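Local coordinates for sialidase domain-containing protein (Dyadobacter fermentans, PDB 5HX0), which is of unknown function but forms a six-bladed sialidase-like beta-propeller and probably binds or hydrolyses glycans, at residues Val49-Glu54 against Phe75-Asp80; Lys55-Phe60 against Thr363-Tyr368; Ala292-Val295 against Thr300-Ala303; Glu270-Asp275 against Ala316-Asp321. All coordinates share one frame; numbering follows the deposited sequence.

Contact 1 of 4, residues Val49-Glu54 against Phe75-Asp80; sequences VIYRNE and FRRAPD
Y51 lays its ring against the end of F75 and reaches past it to the guanidinium group of R77, and this corner is the tight part of the contact. CD2 of Y51 sits 3.6 Å from CZ of F75. The two side chains cross at about a right angle, and their ring planes are inclined by 34°, so they meet obliquely. With CG anti to the backbone N (chi1 175°), the Y51 ring extends toward the opposing strand and carries its hydroxyl to R77. There NH2 of R77 donates to OH of Y51 over 2.9 Å in a moderately bent bond (146° at the hydrogen), with the oxygen lying in the guanidinium plane. The same arginine makes a cation-pi contact with F56.

The other end is loose and wet. E54 and D80 approach chiefly through CB of D80, 3.7 Å from O of E54, and a water bridges them, donating to O of E54 (2.7 Å) and to OD2 of D80 (2.8 Å). OD1 of D80 turns instead to the backbone N of K82. In the exposed loop, NH2 of R52 forms a salt bridge with OE2 of E54 (3.2 Å).

I50 and Y51 form a classic beta bulge opposite I394 of strand 393-401, while F75 and R77 pair through their backbones with strand 97-103, R77 also packing on P120 of the second subunit; the contact thus joins the outer strand of the last blade to the first blade.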
loop_
_atom_site.group_PDB
_atom_site.type_symbol
_atom_site.label_atom_id
_atom_site.label_comp_id
_atom_site.label_asym_id
_atom_site.label_seq_id
_atom_site.Cartn_x
_atom_site.Cartn_y
_atom_site.Cartn_z
ATOM N N VAL A 49 -8.295 -22.569 -9.853
ATOM C CA VAL A 49 -8.490 -21.195 -9.401
ATOM C C VAL A 49 -7.376 -20.887 -8.408
ATOM O O VAL A 49 -7.157 -21.642 -7.455
ATOM C CB VAL A 49 -9.880 -20.987 -8.780
ATOM C CG1 VAL A 49 -9.971 -19.584 -8.176
ATOM C CG2 VAL A 49 -10.965 -21.144 -9.860
ATOM N N ILE A 50 -6.634 -19.817 -8.663
ATOM C CA ILE A 50 -5.445 -19.494 -7.897
ATOM C C ILE A 50 -5.735 -18.443 -6.833
ATOM O O ILE A 50 -5.290 -18.570 -5.694
ATOM C CB ILE A 50 -4.315 -19.047 -8.855
ATOM C CG1 ILE A 50 -3.877 -20.240 -9.714
ATOM C CG2 ILE A 50 -3.117 -18.416 -8.077
ATOM C CD1 ILE A 50 -2.743 -19.941 -10.681
ATOM N N TYR A 51 -6.506 -17.412 -7.171
ATOM C CA TYR A 51 -6.931 -16.429 -6.177
ATOM C C TYR A 51 -8.189 -15.755 -6.679
ATOM O O TYR A 51 -8.217 -15.262 -7.815
ATOM C CB TYR A 51 -5.865 -15.361 -5.892
ATOM C CG TYR A 51 -6.404 -14.306 -4.960
ATOM C CD1 TYR A 51 -6.535 -14.560 -3.600
ATOM C CD2 TYR A 51 -6.878 -13.084 -5.449
ATOM C CE1 TYR A 51 -7.076 -13.607 -2.749
ATOM C CE2 TYR A 51 -7.411 -12.126 -4.603
ATOM C CZ TYR A 51 -7.504 -12.390 -3.257
ATOM O OH TYR A 51 -8.038 -11.432 -2.417
ATOM N N ARG A 52 -9.220 -15.735 -5.830
ATOM C CA ARG A 52 -10.517 -15.178 -6.195
ATOM C C ARG A 52 -11.160 -14.558 -4.967
ATOM O O ARG A 52 -11.305 -15.223 -3.938
ATOM C CB ARG A 52 -11.444 -16.266 -6.769
ATOM C CG ARG A 52 -12.829 -15.733 -7.149
ATOM C CD ARG A 52 -13.807 -16.878 -7.488
ATOM N NE ARG A 52 -15.144 -16.409 -7.888
ATOM C CZ ARG A 52 -16.095 -15.985 -7.055
ATOM N NH1 ARG A 52 -15.882 -15.924 -5.752
ATOM N NH2 ARG A 52 -17.275 -15.610 -7.538
ATOM N N ASN A 53 -11.593 -13.310 -5.096
ATOM C CA ASN A 53 -12.293 -12.629 -4.011
ATOM C C ASN A 53 -13.169 -11.559 -4.650
ATOM O O ASN A 53 -12.655 -10.653 -5.310
ATOM C CB ASN A 53 -11.297 -12.020 -3.010
ATOM C CG ASN A 53 -11.997 -11.344 -1.831
ATOM O OD1 ASN A 53 -13.046 -10.728 -2.004
ATOM N ND2 ASN A 53 -11.411 -11.458 -0.628
ATOM N N GLU A 54 -14.486 -11.661 -4.451
ATOM C CA GLU A 54 -15.427 -10.774 -5.133
ATOM C C GLU A 54 -15.226 -9.299 -4.805
ATOM O O GLU A 54 -15.701 -8.446 -5.560
ATOM C CB GLU A 54 -16.868 -11.177 -4.795
ATOM C CG GLU A 54 -17.300 -12.424 -5.493
ATOM C CD GLU A 54 -18.662 -12.897 -5.015
ATOM O OE1 GLU A 54 -19.301 -12.169 -4.218
ATOM O OE2 GLU A 54 -19.073 -14.003 -5.424
ATOM N N PHE A 75 0.654 -10.668 -8.664
ATOM C CA PHE A 75 -0.411 -10.092 -9.472
ATOM C C PHE A 75 -0.792 -8.728 -8.916
ATOM O O PHE A 75 -0.387 -8.328 -7.818
ATOM C CB PHE A 75 -1.651 -11.020 -9.570
ATOM C CG PHE A 75 -2.298 -11.346 -8.237
ATOM C CD1 PHE A 75 -1.752 -12.320 -7.407
ATOM C CD2 PHE A 75 -3.465 -10.714 -7.840
ATOM C CE1 PHE A 75 -2.336 -12.654 -6.198
ATOM C CE2 PHE A 75 -4.069 -11.044 -6.627
ATOM C CZ PHE A 75 -3.511 -12.012 -5.809
ATOM N N ARG A 76 -1.533 -7.993 -9.733
ATOM C CA ARG A 76 -2.094 -6.705 -9.347
ATOM C C ARG A 76 -3.422 -6.945 -8.652
ATOM O O ARG A 76 -4.305 -7.609 -9.209
ATOM C CB ARG A 76 -2.316 -5.822 -10.584
ATOM C CG ARG A 76 -2.984 -4.450 -10.282
ATOM C CD ARG A 76 -3.360 -3.756 -11.608
ATOM N NE ARG A 76 -3.884 -2.387 -11.430
ATOM C CZ ARG A 76 -5.168 -2.091 -11.234
ATOM N NH1 ARG A 76 -6.089 -3.060 -11.156
ATOM N NH2 ARG A 76 -5.541 -0.819 -11.104
ATOM N N ARG A 77 -3.582 -6.376 -7.458
ATOM C CA ARG A 77 -4.857 -6.423 -6.752
ATOM C C ARG A 77 -5.342 -5.011 -6.465
ATOM O O ARG A 77 -4.584 -4.175 -5.960
ATOM C CB ARG A 77 -4.767 -7.235 -5.455
ATOM C CG ARG A 77 -6.162 -7.510 -4.884
ATOM C CD ARG A 77 -6.124 -8.477 -3.699
ATOM N NE ARG A 77 -5.596 -7.813 -2.505
ATOM C CZ ARG A 77 -5.733 -8.275 -1.266
ATOM N NH1 ARG A 77 -5.209 -7.594 -0.237
ATOM N NH2 ARG A 77 -6.399 -9.405 -1.058
ATOM N N ALA A 78 -6.598 -4.749 -6.801
ATOM C CA ALA A 78 -7.233 -3.455 -6.596
ATOM C C ALA A 78 -8.682 -3.704 -6.202
ATOM O O ALA A 78 -9.220 -4.789 -6.458
ATOM C CB ALA A 78 -7.165 -2.596 -7.870
ATOM N N PRO A 79 -9.341 -2.727 -5.578
ATOM C CA PRO A 79 -10.767 -2.899 -5.291
ATOM C C PRO A 79 -11.543 -3.182 -6.562
ATOM O O PRO A 79 -11.288 -2.580 -7.607
ATOM C CB PRO A 79 -11.176 -1.553 -4.674
ATOM C CG PRO A 79 -9.915 -1.005 -4.083
ATOM C CD PRO A 79 -8.806 -1.464 -5.020
ATOM N N ASP A 80 -12.463 -4.147 -6.481
ATOM C CA ASP A 80 -13.565 -4.169 -7.438
ATOM C C ASP A 80 -14.468 -2.998 -7.089
ATOM O O ASP A 80 -15.006 -2.953 -5.981
ATOM C CB ASP A 80 -14.340 -5.481 -7.371
ATOM C CG ASP A 80 -15.383 -5.598 -8.497
ATOM O OD1 ASP A 80 -16.208 -4.661 -8.672
ATOM O OD2 ASP A 80 -15.349 -6.612 -9.235
HETATM O O HOH W 1 -16.882 -8.662 -8.028
#

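Contact 2 of 4, residues Lys55-Phe60 against Thr363-Tyr368; sequences KFHAAF and TTDLGY
H57 and D365 supply the polar half of this contact, F60 and Y368 the aromatic half. In the first pair NE2 of H57 donates to OD2 of D365 over 2.9 Å, nearly straight at 162°. The oxygen lies close to the imidazole plane, at the ring edge, and is met on its syn side, somewhat out of the carboxylate plane. CG of H57 stands anti to the backbone N (chi1 -174°), which swings the ring across to the loop. The other oxygen, OD1 of D365, is bound by OH of Y384 and NE2 of H91, so at least three groups hold the carboxylate and fix its rotation. The loop is braced from within by an ST turn, in which OG1 of T363 accepts from N of D365 (3.3 Å), and D365 is the centre of an inverse gamma turn.

The aromatic pair is edge-to-face. F60 and Y368 run side by side, and the edge of F60 is directed at the tyrosine face: CD1 of F60 stands over the middle of that ring, 3.6 Å from CD2 of Y368. Centroids are 4.8 Å apart and the planes make 60°. CB of its neighbour A59 lies over one face of the F60 ring.

Packing on its face thus steadies Y368, while its hydroxyl bonds to OE2 of E265. With R209 and R331 touching its side chain and an acetate, probably from the crystallisation liquor, about 3 Å from that side chain, this resembles the tyrosine-glutamate pair and arginine-lined anion pocket of sialidases, consistent with a glycosidase-like site, though activity is not established.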
loop_
_atom_site.group_PDB
_atom_site.type_symbol
_atom_site.label_atom_id
_atom_site.label_comp_id
_atom_site.label_asym_id
_atom_site.label_seq_id
_atom_site.Cartn_x
_atom_site.Cartn_y
_atom_site.Cartn_z
ATOM N N LYS A 55 -14.542 -8.975 -3.721
ATOM C CA LYS A 55 -14.277 -7.575 -3.416
ATOM C C LYS A 55 -13.117 -6.994 -4.220
ATOM O O LYS A 55 -12.863 -5.792 -4.104
ATOM C CB LYS A 55 -13.992 -7.415 -1.915
ATOM C CG LYS A 55 -15.196 -7.780 -1.037
ATOM C CD LYS A 55 -14.918 -7.401 0.416
ATOM C CE LYS A 55 -15.939 -8.019 1.381
ATOM N NZ LYS A 55 -17.329 -8.003 0.837
ATOM N N PHE A 56 -12.410 -7.803 -5.021
ATOM C CA PHE A 56 -11.148 -7.398 -5.626
ATOM C C PHE A 56 -11.132 -7.684 -7.120
ATOM O O PHE A 56 -11.697 -8.668 -7.598
ATOM C CB PHE A 56 -9.930 -8.124 -4.974
ATOM C CG PHE A 56 -9.649 -7.663 -3.569
ATOM C CD1 PHE A 56 -9.233 -6.357 -3.337
ATOM C CD2 PHE A 56 -9.819 -8.514 -2.483
ATOM C CE1 PHE A 56 -8.969 -5.894 -2.028
ATOM C CE2 PHE A 56 -9.561 -8.065 -1.174
ATOM C CZ PHE A 56 -9.131 -6.740 -0.953
ATOM N N HIS A 57 -10.464 -6.800 -7.839
ATOM C CA HIS A 57 -10.043 -7.037 -9.204
ATOM C C HIS A 57 -8.611 -7.568 -9.119
ATOM O O HIS A 57 -7.706 -6.851 -8.679
ATOM C CB HIS A 57 -10.156 -5.732 -9.979
ATOM C CG HIS A 57 -9.878 -5.841 -11.445
ATOM N ND1 HIS A 57 -8.604 -5.975 -11.957
ATOM C CD2 HIS A 57 -10.711 -5.767 -12.515
ATOM C CE1 HIS A 57 -8.667 -6.014 -13.278
ATOM N NE2 HIS A 57 -9.932 -5.883 -13.642
ATOM N N ALA A 58 -8.412 -8.840 -9.482
ATOM C CA ALA A 58 -7.105 -9.489 -9.431
ATOM C C ALA A 58 -6.701 -9.808 -10.858
ATOM O O ALA A 58 -7.456 -10.477 -11.573
ATOM C CB ALA A 58 -7.135 -10.767 -8.578
ATOM N N ALA A 59 -5.535 -9.319 -11.288
ATOM C CA ALA A 59 -5.228 -9.415 -12.715
ATOM C C ALA A 59 -3.725 -9.369 -12.968
ATOM O O ALA A 59 -2.935 -9.001 -12.103
ATOM C CB ALA A 59 -5.935 -8.297 -13.496
ATOM N N PHE A 60 -3.345 -9.737 -14.202
ATOM C CA PHE A 60 -2.001 -9.559 -14.751
ATOM C C PHE A 60 -0.959 -10.351 -13.956
ATOM O O PHE A 60 -0.084 -9.750 -13.311
ATOM C CB PHE A 60 -1.633 -8.054 -14.769
ATOM C CG PHE A 60 -2.776 -7.154 -15.248
ATOM C CD1 PHE A 60 -3.417 -7.413 -16.461
ATOM C CD2 PHE A 60 -3.206 -6.083 -14.479
ATOM C CE1 PHE A 60 -4.487 -6.609 -16.910
ATOM C CE2 PHE A 60 -4.286 -5.269 -14.911
ATOM C CZ PHE A 60 -4.914 -5.531 -16.134
ATOM N N THR A 363 -16.158 -11.465 -20.163
ATOM C CA THR A 363 -15.799 -10.239 -20.865
ATOM C C THR A 363 -14.344 -10.318 -21.306
ATOM O O THR A 363 -13.612 -11.237 -20.941
ATOM C CB THR A 363 -15.991 -9.007 -19.974
ATOM O OG1 THR A 363 -14.954 -8.989 -18.979
ATOM C CG2 THR A 363 -17.335 -9.042 -19.272
ATOM N N THR A 364 -13.928 -9.334 -22.108
ATOM C CA THR A 364 -12.557 -9.282 -22.600
ATOM C C THR A 364 -11.536 -8.954 -21.508
ATOM O O THR A 364 -10.328 -8.991 -21.779
ATOM C CB THR A 364 -12.465 -8.246 -23.722
ATOM O OG1 THR A 364 -12.954 -6.997 -23.229
ATOM C CG2 THR A 364 -13.316 -8.680 -24.935
ATOM N N ASP A 365 -11.977 -8.646 -20.284
ATOM C CA ASP A 365 -11.060 -8.306 -19.190
ATOM C C ASP A 365 -10.557 -9.609 -18.561
ATOM O O ASP A 365 -10.979 -10.038 -17.484
ATOM C CB ASP A 365 -11.766 -7.387 -18.196
ATOM C CG ASP A 365 -10.830 -6.777 -17.161
ATOM O OD1 ASP A 365 -9.596 -6.837 -17.322
ATOM O OD2 ASP A 365 -11.356 -6.197 -16.177
ATOM N N LEU A 366 -9.616 -10.240 -19.257
ATOM C CA LEU A 366 -9.009 -11.512 -18.869
ATOM C C LEU A 366 -7.724 -11.651 -19.672
ATOM O O LEU A 366 -7.421 -10.809 -20.519
ATOM C CB LEU A 366 -9.960 -12.703 -19.117
ATOM C CG LEU A 366 -10.662 -12.796 -20.484
ATOM C CD1 LEU A 366 -9.706 -13.202 -21.626
ATOM C CD2 LEU A 366 -11.858 -13.786 -20.453
ATOM N N GLY A 367 -6.992 -12.744 -19.436
ATOM C CA GLY A 367 -5.828 -13.066 -20.240
ATOM C C GLY A 367 -4.495 -12.874 -19.545
ATOM O O GLY A 367 -4.328 -13.248 -18.377
ATOM N N TYR A 368 -3.534 -12.285 -20.253
ATOM C CA TYR A 368 -2.179 -12.091 -19.744
ATOM C C TYR A 368 -1.584 -13.379 -19.151
ATOM O O TYR A 368 -1.144 -13.376 -17.998
ATOM C CB TYR A 368 -2.159 -10.973 -18.708
ATOM C CG TYR A 368 -2.268 -9.570 -19.283
ATOM C CD1 TYR A 368 -3.364 -9.182 -20.052
ATOM C CD2 TYR A 368 -1.250 -8.641 -19.077
ATOM C CE1 TYR A 368 -3.464 -7.894 -20.592
ATOM C CE2 TYR A 368 -1.333 -7.360 -19.604
ATOM C CZ TYR A 368 -2.440 -6.994 -20.361
ATOM O OH TYR A 368 -2.503 -5.715 -20.869
#

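Contact 3 of 4, residues Ala292-Val295 against Thr300-Ala303; sequences ARSV and TFTA
The carbonyl oxygen of R293 is gripped from the T300-A303 side by one residue's backbone and perhaps its side chain as well. N of T302 donates to O of R293 over 3.0 Å. OG1 of T302 lies 3.2 Å from the same O of R293 and also meets a water. That water accepts from N of R293 and donates to O of A303, closing a small polar ring. CA of F301 adds a C-H...O contact, 3.4 Å from O of R293.

One residue further on, OG of S294 comes within 2.9 Å of O of T300 and also accepts from N of G298. A second water links N of V295 to O of T300, while OG1 of T300 bonds to OD2 of D296.

The apolar part turns on F301. Its CG lies anti to the carbonyl carbon (chi1 -77°), which brings one ring face against CB of S294. That CB of S294 stands 3.6 Å from the centroid of the F301 ring and just 6° off its normal, a CH-pi contact over the face. CB of A292 packs more loosely, 4.2 Å from CD2 of F301.

Together S294, D296, G298, T300 and F301 spell the Asp box of BNR repeats, which forms the turn between the third and fourth strands of a propeller blade. Here it follows strand 288-294 and precedes strand 305-307; F301 packs on V276 of strand 276-283 and on V255 of strand 250-256, the latter in the preceding blade.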
loop_
_atom_site.group_PDB
_atom_site.type_symbol
_atom_site.label_atom_id
_atom_site.label_comp_id
_atom_site.label_asym_id
_atom_site.label_seq_id
_atom_site.Cartn_x
_atom_site.Cartn_y
_atom_site.Cartn_z
ATOM N N ALA A 292 9.838 -10.124 -33.629
ATOM C CA ALA A 292 11.039 -9.505 -34.167
ATOM C C ALA A 292 12.245 -10.269 -33.639
ATOM O O ALA A 292 12.237 -10.753 -32.501
ATOM C CB ALA A 292 11.122 -8.011 -33.796
ATOM N N ARG A 293 13.286 -10.376 -34.471
ATOM C CA ARG A 293 14.433 -11.221 -34.173
ATOM C C ARG A 293 15.751 -10.460 -34.338
ATOM O O ARG A 293 15.887 -9.607 -35.223
ATOM C CB ARG A 293 14.427 -12.479 -35.082
ATOM C CG ARG A 293 15.593 -13.432 -34.835
ATOM C CD ARG A 293 15.484 -14.667 -35.756
ATOM N NE ARG A 293 14.228 -15.389 -35.538
ATOM C CZ ARG A 293 14.115 -16.510 -34.829
ATOM N NH1 ARG A 293 15.185 -17.059 -34.269
ATOM N NH2 ARG A 293 12.927 -17.095 -34.692
ATOM N N SER A 294 16.717 -10.770 -33.469
ATOM C CA SER A 294 18.093 -10.292 -33.589
ATOM C C SER A 294 19.032 -11.486 -33.670
ATOM O O SER A 294 18.957 -12.399 -32.836
ATOM C CB SER A 294 18.492 -9.411 -32.402
ATOM O OG SER A 294 19.888 -9.135 -32.427
ATOM N N VAL A 295 19.933 -11.467 -34.650
ATOM C CA VAL A 295 20.941 -12.512 -34.768
ATOM C C VAL A 295 22.322 -12.047 -34.337
ATOM O O VAL A 295 23.283 -12.817 -34.463
ATOM C CB VAL A 295 20.998 -13.084 -36.197
ATOM C CG1 VAL A 295 19.646 -13.675 -36.604
ATOM C CG2 VAL A 295 21.459 -12.011 -37.176
ATOM N N THR A 300 21.082 -5.266 -33.376
ATOM C CA THR A 300 20.129 -4.824 -34.381
ATOM C C THR A 300 19.049 -5.884 -34.510
ATOM O O THR A 300 19.315 -7.080 -34.366
ATOM C CB THR A 300 20.760 -4.612 -35.778
ATOM O OG1 THR A 300 21.255 -5.861 -36.258
ATOM C CG2 THR A 300 21.901 -3.603 -35.753
ATOM N N PHE A 301 17.837 -5.443 -34.822
ATOM C CA PHE A 301 16.729 -6.345 -35.095
ATOM C C PHE A 301 16.315 -6.229 -36.557
ATOM O O PHE A 301 16.227 -5.124 -37.103
ATOM C CB PHE A 301 15.537 -6.053 -34.177
ATOM C CG PHE A 301 15.716 -6.583 -32.778
ATOM C CD1 PHE A 301 16.580 -5.966 -31.897
ATOM C CD2 PHE A 301 15.027 -7.715 -32.354
ATOM C CE1 PHE A 301 16.760 -6.455 -30.624
ATOM C CE2 PHE A 301 15.206 -8.213 -31.073
ATOM C CZ PHE A 301 16.074 -7.581 -30.209
ATOM N N THR A 302 16.083 -7.380 -37.187
ATOM C CA THR A 302 15.523 -7.416 -38.528
ATOM C C THR A 302 14.048 -7.006 -38.476
ATOM O O THR A 302 13.478 -6.766 -37.408
ATOM C CB THR A 302 15.704 -8.801 -39.147
ATOM O OG1 THR A 302 15.106 -9.787 -38.308
ATOM C CG2 THR A 302 17.173 -9.133 -39.329
ATOM N N ALA A 303 13.427 -6.907 -39.649
ATOM C CA ALA A 303 12.074 -6.362 -39.735
ATOM C C ALA A 303 11.086 -7.207 -38.938
ATOM O O ALA A 303 11.180 -8.440 -38.906
ATOM C CB ALA A 303 11.634 -6.286 -41.198
HETATM O O HOH W 2 12.683 -10.121 -37.336
HETATM O O HOH W 3 19.870 -9.154 -36.166
#

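Contact 4 of 4, residues Glu270-Asp275 against Ala316-Asp321; sequences ETPKGD and ALRLPD
R318 leaves its strand with CG anti to the backbone N (chi1 -176°), runs extended and then bends at chi3 (-71°), and this carries its guanidinium group to the backbone of E270 and the ring of P272. NH2 of R318 donates to O of E270 over 2.8 Å. The oxygen lies near the guanidinium plane, but the bond is bent (134° at the hydrogen) and the donor is tilted out of the carbonyl plane. P272 covers part of one guanidinium face near its rim, with CG of P272 4.0 Å from NH2 of R318. A water donates to OE1 of E270 (2.9 Å) and weakly accepts from the same NH2; OE1 also accepts from the backbone N of K216, and NE of R318 bonds to OH of Y269.

Directly after E270 the chain makes a compact type I turn from T271 to G274. OG1 of T271 accepts from N of D275 (3.0 Å) and is tied further to OE1 of E345.

The turn links strands 262-270 and 276-283 of one propeller blade, whereas R318 ends strand 314-318, the first strand of the next. Y213 of strand 213-214 packs against both E270 and R318.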
loop_
_atom_site.group_PDB
_atom_site.type_symbol
_atom_site.label_atom_id
_atom_site.label_comp_id
_atom_site.label_asym_id
_atom_site.label_seq_id
_atom_site.Cartn_x
_atom_site.Cartn_y
_atom_site.Cartn_z
ATOM N N GLU A 270 15.784 -15.750 -25.465
ATOM C CA GLU A 270 17.032 -16.082 -26.142
ATOM C C GLU A 270 17.022 -17.560 -26.477
ATOM O O GLU A 270 16.778 -18.395 -25.595
ATOM C CB GLU A 270 18.245 -15.754 -25.273
ATOM C CG GLU A 270 19.581 -15.873 -26.007
ATOM C CD GLU A 270 20.742 -15.709 -25.043
ATOM O OE1 GLU A 270 20.998 -16.647 -24.253
ATOM O OE2 GLU A 270 21.354 -14.625 -25.027
ATOM N N THR A 271 17.301 -17.884 -27.746
ATOM C CA THR A 271 17.249 -19.267 -28.201
ATOM C C THR A 271 18.561 -19.980 -27.890
ATOM O O THR A 271 19.568 -19.333 -27.582
ATOM C CB THR A 271 16.979 -19.318 -29.697
ATOM O OG1 THR A 271 18.143 -18.853 -30.394
ATOM C CG2 THR A 271 15.785 -18.446 -30.037
ATOM N N PRO A 272 18.580 -21.318 -27.956
ATOM C CA PRO A 272 19.844 -22.027 -27.691
ATOM C C PRO A 272 20.972 -21.602 -28.609
ATOM O O PRO A 272 22.122 -21.517 -28.159
ATOM C CB PRO A 272 19.460 -23.501 -27.876
ATOM C CG PRO A 272 17.976 -23.536 -27.434
ATOM C CD PRO A 272 17.412 -22.230 -27.949
ATOM N N LYS A 273 20.687 -21.274 -29.865
ATOM C CA LYS A 273 21.745 -20.788 -30.745
ATOM C C LYS A 273 22.071 -19.311 -30.538
ATOM O O LYS A 273 22.999 -18.801 -31.181
ATOM C CB LYS A 273 21.375 -21.051 -32.204
ATOM C CG LYS A 273 21.408 -22.533 -32.562
ATOM C CD LYS A 273 21.029 -22.768 -34.016
ATOM C CE LYS A 273 21.101 -24.241 -34.365
ATOM N NZ LYS A 273 20.461 -24.516 -35.684
ATOM N N GLY A 274 21.360 -18.619 -29.653
ATOM C CA GLY A 274 21.717 -17.263 -29.282
ATOM C C GLY A 274 20.959 -16.166 -29.993
ATOM O O GLY A 274 21.321 -14.988 -29.844
ATOM N N ASP A 275 19.940 -16.508 -30.780
ATOM C CA ASP A 275 19.046 -15.493 -31.314
ATOM C C ASP A 275 18.249 -14.874 -30.172
ATOM O O ASP A 275 17.887 -15.555 -29.205
ATOM C CB ASP A 275 18.080 -16.098 -32.338
ATOM C CG ASP A 275 18.736 -16.376 -33.676
ATOM O OD1 ASP A 275 19.976 -16.197 -33.794
ATOM O OD2 ASP A 275 18.000 -16.777 -34.605
ATOM N N ALA A 316 6.753 -16.495 -23.310
ATOM C CA ALA A 316 7.490 -17.652 -23.820
ATOM C C ALA A 316 8.226 -18.347 -22.687
ATOM O O ALA A 316 8.905 -17.692 -21.890
ATOM C CB ALA A 316 8.491 -17.254 -24.907
ATOM N N LEU A 317 8.111 -19.678 -22.645
ATOM C CA LEU A 317 8.772 -20.523 -21.654
ATOM C C LEU A 317 9.543 -21.629 -22.365
ATOM O O LEU A 317 8.970 -22.344 -23.192
ATOM C CB LEU A 317 7.733 -21.152 -20.715
ATOM C CG LEU A 317 8.281 -22.220 -19.758
ATOM C CD1 LEU A 317 9.179 -21.573 -18.718
ATOM C CD2 LEU A 317 7.132 -22.988 -19.078
ATOM N N ARG A 318 10.830 -21.780 -22.040
ATOM C CA ARG A 318 11.615 -22.876 -22.597
ATOM C C ARG A 318 11.224 -24.159 -21.872
ATOM O O ARG A 318 11.309 -24.220 -20.644
ATOM C CB ARG A 318 13.114 -22.609 -22.444
ATOM C CG ARG A 318 13.988 -23.681 -23.101
ATOM C CD ARG A 318 15.487 -23.433 -22.827
ATOM N NE ARG A 318 15.956 -22.266 -23.575
ATOM C CZ ARG A 318 17.234 -21.943 -23.746
ATOM N NH1 ARG A 318 18.185 -22.697 -23.198
ATOM N NH2 ARG A 318 17.563 -20.863 -24.458
ATOM N N LEU A 319 10.792 -25.175 -22.617
ATOM C CA LEU A 319 10.419 -26.469 -22.050
ATOM C C LEU A 319 11.651 -27.351 -21.867
ATOM O O LEU A 319 12.735 -27.053 -22.364
ATOM C CB LEU A 319 9.398 -27.143 -22.968
ATOM C CG LEU A 319 8.081 -26.380 -23.105
ATOM C CD1 LEU A 319 7.259 -26.995 -24.229
ATOM C CD2 LEU A 319 7.313 -26.464 -21.787
ATOM N N PRO A 320 11.533 -28.466 -21.145
ATOM C CA PRO A 320 12.734 -29.275 -20.871
ATOM C C PRO A 320 13.412 -29.836 -22.108
ATOM O O PRO A 320 14.594 -30.178 -22.030
ATOM C CB PRO A 320 12.196 -30.388 -19.964
ATOM C CG PRO A 320 11.032 -29.711 -19.253
ATOM C CD PRO A 320 10.381 -28.941 -20.366
ATOM N N ASP A 321 12.729 -29.933 -23.253
ATOM C CA ASP A 321 13.352 -30.421 -24.473
ATOM C C ASP A 321 13.757 -29.285 -25.402
ATOM O O ASP A 321 14.048 -29.532 -26.572
ATOM C CB ASP A 321 12.416 -31.405 -25.190
ATOM C CG ASP A 321 11.123 -30.754 -25.674
ATOM O OD1 ASP A 321 10.921 -29.539 -25.445
ATOM O OD2 ASP A 321 10.291 -31.473 -26.274
HETATM O O HOH W 4 19.529 -18.943 -23.264
#

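Overall arrangement
From the N terminus the chain lays down the outer strand of the last blade, leaves it through 49-54 and enters the first blade. Contact 1 closes a short loop there by bringing back 75-80. Contact 2 starts inside that loop, so the two cross, and they touch: N of H57 is bonded to O of A78. The other segment of contact 2, 363-368, comes after nearly the whole propeller, so contacts 1 and 2 join the first and last blades. Contact 4 nests within contact 2 and ties two successive blades. Contact 3, a tight local hairpin, nests within contact 4, and a salt bridge between R293 and D275 couples them. Contacts 3 and 4 lie across the chain's centre from contacts 1 and 2.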